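Long-range contact in peptidylprolyl isomerase PrsA (PDB 6VJ4), which catalyses cis-trans isomerisation of peptidyl-proline bonds, helps secreted proteins fold outside the cell after translocation and is important for secretion of the protective antigen: residues Glu109-His114 with Gly154-His160. Numbering follows the deposited sequence.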
loop_
_atom_site.group_PDB
_atom_site.type_symbol
_atom_site.label_atom_id
_atom_site.label_comp_id
_atom_site.label_asym_id
_atom_site.label_seq_id
_atom_site.Cartn_x
_atom_site.Cartn_y
_atom_site.Cartn_z
ATOM N N GLU A 109 9.773 -0.956 41.916
ATOM C CA GLU A 109 8.395 -0.435 42.039
ATOM C C GLU A 109 8.497 0.809 42.925
ATOM O O GLU A 109 9.252 0.775 43.921
ATOM C CB GLU A 109 7.561 -1.578 42.621
ATOM C CG GLU A 109 6.074 -1.429 42.523
ATOM C CD GLU A 109 5.286 -2.631 43.037
ATOM O OE1 GLU A 109 5.903 -3.657 43.376
ATOM O OE2 GLU A 109 4.062 -2.531 43.096
ATOM N N ILE A 110 7.798 1.878 42.555
ATOM C CA ILE A 110 7.845 3.132 43.357
ATOM C C ILE A 110 6.432 3.580 43.702
ATOM O O ILE A 110 5.477 3.224 42.997
ATOM C CB ILE A 110 8.595 4.269 42.651
ATOM C CG1 ILE A 110 8.075 4.510 41.232
ATOM C CG2 ILE A 110 10.095 4.007 42.652
ATOM C CD1 ILE A 110 8.556 5.820 40.611
ATOM N N LYS A 111 6.345 4.332 44.786
ATOM C CA LYS A 111 5.068 4.945 45.166
ATOM C C LYS A 111 5.271 6.447 45.059
ATOM O O LYS A 111 6.327 6.945 45.458
ATOM C CB LYS A 111 4.639 4.538 46.575
ATOM C CG LYS A 111 3.304 5.111 46.998
ATOM C CD LYS A 111 2.814 4.561 48.297
ATOM C CE LYS A 111 3.714 4.874 49.464
ATOM N NZ LYS A 111 3.015 4.557 50.743
ATOM N N ALA A 112 4.290 7.112 44.488
ATOM C CA ALA A 112 4.389 8.574 44.371
ATOM C C ALA A 112 3.009 9.193 44.507
ATOM O O ALA A 112 1.980 8.510 44.286
ATOM C CB ALA A 112 4.964 8.967 43.028
ATOM N N SER A 113 3.027 10.464 44.832
ATOM C CA SER A 113 1.790 11.279 44.772
ATOM C C SER A 113 1.994 12.331 43.694
ATOM O O SER A 113 3.150 12.683 43.394
ATOM C CB SER A 113 1.446 11.940 46.082
ATOM O OG SER A 113 1.247 10.958 47.087
ATOM N N HIS A 114 0.908 12.874 43.149
ATOM C CA HIS A 114 1.109 13.976 42.188
ATOM C C HIS A 114 -0.105 14.901 42.213
ATOM O O HIS A 114 -1.200 14.498 42.728
ATOM C CB HIS A 114 1.369 13.501 40.752
ATOM C CG HIS A 114 0.184 13.020 39.988
ATOM N ND1 HIS A 114 0.018 13.314 38.637
ATOM C CD2 HIS A 114 -0.889 12.269 40.341
ATOM C CE1 HIS A 114 -1.106 12.750 38.202
ATOM N NE2 HIS A 114 -1.701 12.124 39.232
ATOM N N GLY A 154 -3.642 12.758 46.063
ATOM C CA GLY A 154 -2.664 12.634 44.964
ATOM C C GLY A 154 -1.914 11.314 44.975
ATOM O O GLY A 154 -1.174 11.083 44.007
ATOM N N ASP A 155 -2.174 10.438 45.957
ATOM C CA ASP A 155 -1.442 9.146 46.045
ATOM C C ASP A 155 -1.813 8.227 44.870
ATOM O O ASP A 155 -3.013 7.983 44.643
ATOM C CB ASP A 155 -1.733 8.455 47.380
ATOM C CG ASP A 155 -1.076 7.091 47.534
ATOM O OD1 ASP A 155 0.036 6.891 46.989
ATOM O OD2 ASP A 155 -1.707 6.225 48.183
ATOM N N LEU A 156 -0.800 7.726 44.154
ATOM C CA LEU A 156 -0.969 6.820 42.989
ATOM C C LEU A 156 -0.749 5.382 43.441
ATOM O O LEU A 156 -1.029 4.477 42.644
ATOM C CB LEU A 156 0.079 7.172 41.932
ATOM C CG LEU A 156 -0.126 8.519 41.248
ATOM C CD1 LEU A 156 1.140 8.964 40.534
ATOM C CD2 LEU A 156 -1.290 8.453 40.279
ATOM N N GLY A 157 -0.269 5.209 44.676
ATOM C CA GLY A 157 0.115 3.873 45.174
ATOM C C GLY A 157 1.387 3.401 44.486
ATOM O O GLY A 157 1.997 4.196 43.763
ATOM N N TYR A 158 1.779 2.157 44.739
ATOM C CA TYR A 158 2.975 1.586 44.074
ATOM C C TYR A 158 2.657 1.216 42.626
ATOM O O TYR A 158 1.569 0.639 42.354
ATOM C CB TYR A 158 3.479 0.364 44.840
ATOM C CG TYR A 158 4.340 0.730 46.017
ATOM C CD1 TYR A 158 5.680 1.018 45.832
ATOM C CD2 TYR A 158 3.816 0.830 47.297
ATOM C CE1 TYR A 158 6.490 1.403 46.888
ATOM C CE2 TYR A 158 4.619 1.189 48.369
ATOM C CZ TYR A 158 5.961 1.467 48.159
ATOM O OH TYR A 158 6.744 1.903 49.179
ATOM N N PHE A 159 3.599 1.506 41.734
ATOM C CA PHE A 159 3.460 1.150 40.303
ATOM C C PHE A 159 4.829 0.773 39.753
ATOM O O PHE A 159 5.865 1.184 40.294
ATOM C CB PHE A 159 2.826 2.293 39.511
ATOM C CG PHE A 159 3.552 3.605 39.628
ATOM C CD1 PHE A 159 3.235 4.498 40.645
ATOM C CD2 PHE A 159 4.546 3.948 38.735
ATOM C CE1 PHE A 159 3.910 5.700 40.764
ATOM C CE2 PHE A 159 5.224 5.158 38.853
ATOM C CZ PHE A 159 4.901 6.028 39.870
ATOM N N HIS A 160 4.815 -0.037 38.701
ATOM C CA HIS A 160 6.077 -0.454 38.049
ATOM C C HIS A 160 6.411 0.440 36.856
ATOM O O HIS A 160 5.544 1.150 36.330
ATOM C CB HIS A 160 5.968 -1.922 37.597
ATOM C CG HIS A 160 6.005 -2.930 38.699
ATOM N ND1 HIS A 160 7.184 -3.541 39.107
ATOM C CD2 HIS A 160 5.022 -3.470 39.455
ATOM C CE1 HIS A 160 6.920 -4.400 40.069
ATOM N NE2 HIS A 160 5.607 -4.367 40.310
HETATM O O HOH W 1 5.454 2.367 51.475
HETATM O O HOH W 2 2.131 8.620 47.761
#
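I110 and F159 form an antiparallel hydrogen-bonded pair, I110 N giving to F159 O at 3.1 Å and F159 N to I110 O, and further along L156 N bonds to A112 O and H114 N to G154 O. Between these bonded ends the strands fit less regularly: two steps from I110 to A112 match three from F159 to L156. The extra residue is taken up at L156, with psi -10°, and G157, with a positive phi, and A112 N and G157 O are buried without a polar partner. D155 spans this irregularity with an Asx turn, its OD1 accepting from G157 N at 2.9 Å, while a water bridges the same oxygen to S113 OG. On that side of the sheet K111 lays its CB squarely over the Y158 ring, 3.5 Å from the centroid; K199 adds a cation-pi contact to this ring. Strand 155-159 is an edge strand of the four-stranded antiparallel sheet of a parvulin-type (PpiC) isomerase domain, and 110-117 lies between it and strand 189-198. The other face looks to helix 166-174. Here F159, its CG between backbone N and carbonyl carbon (chi1 56°), folds back so that I110 CG1 and CD1 pack on its ring, I110 CD1 3.7 Å from F159 CZ. L156 CD2 approaches H114 CD2 at 3.8 Å, beside an imidazole fixed by hydrogen bonds to H191 and D146.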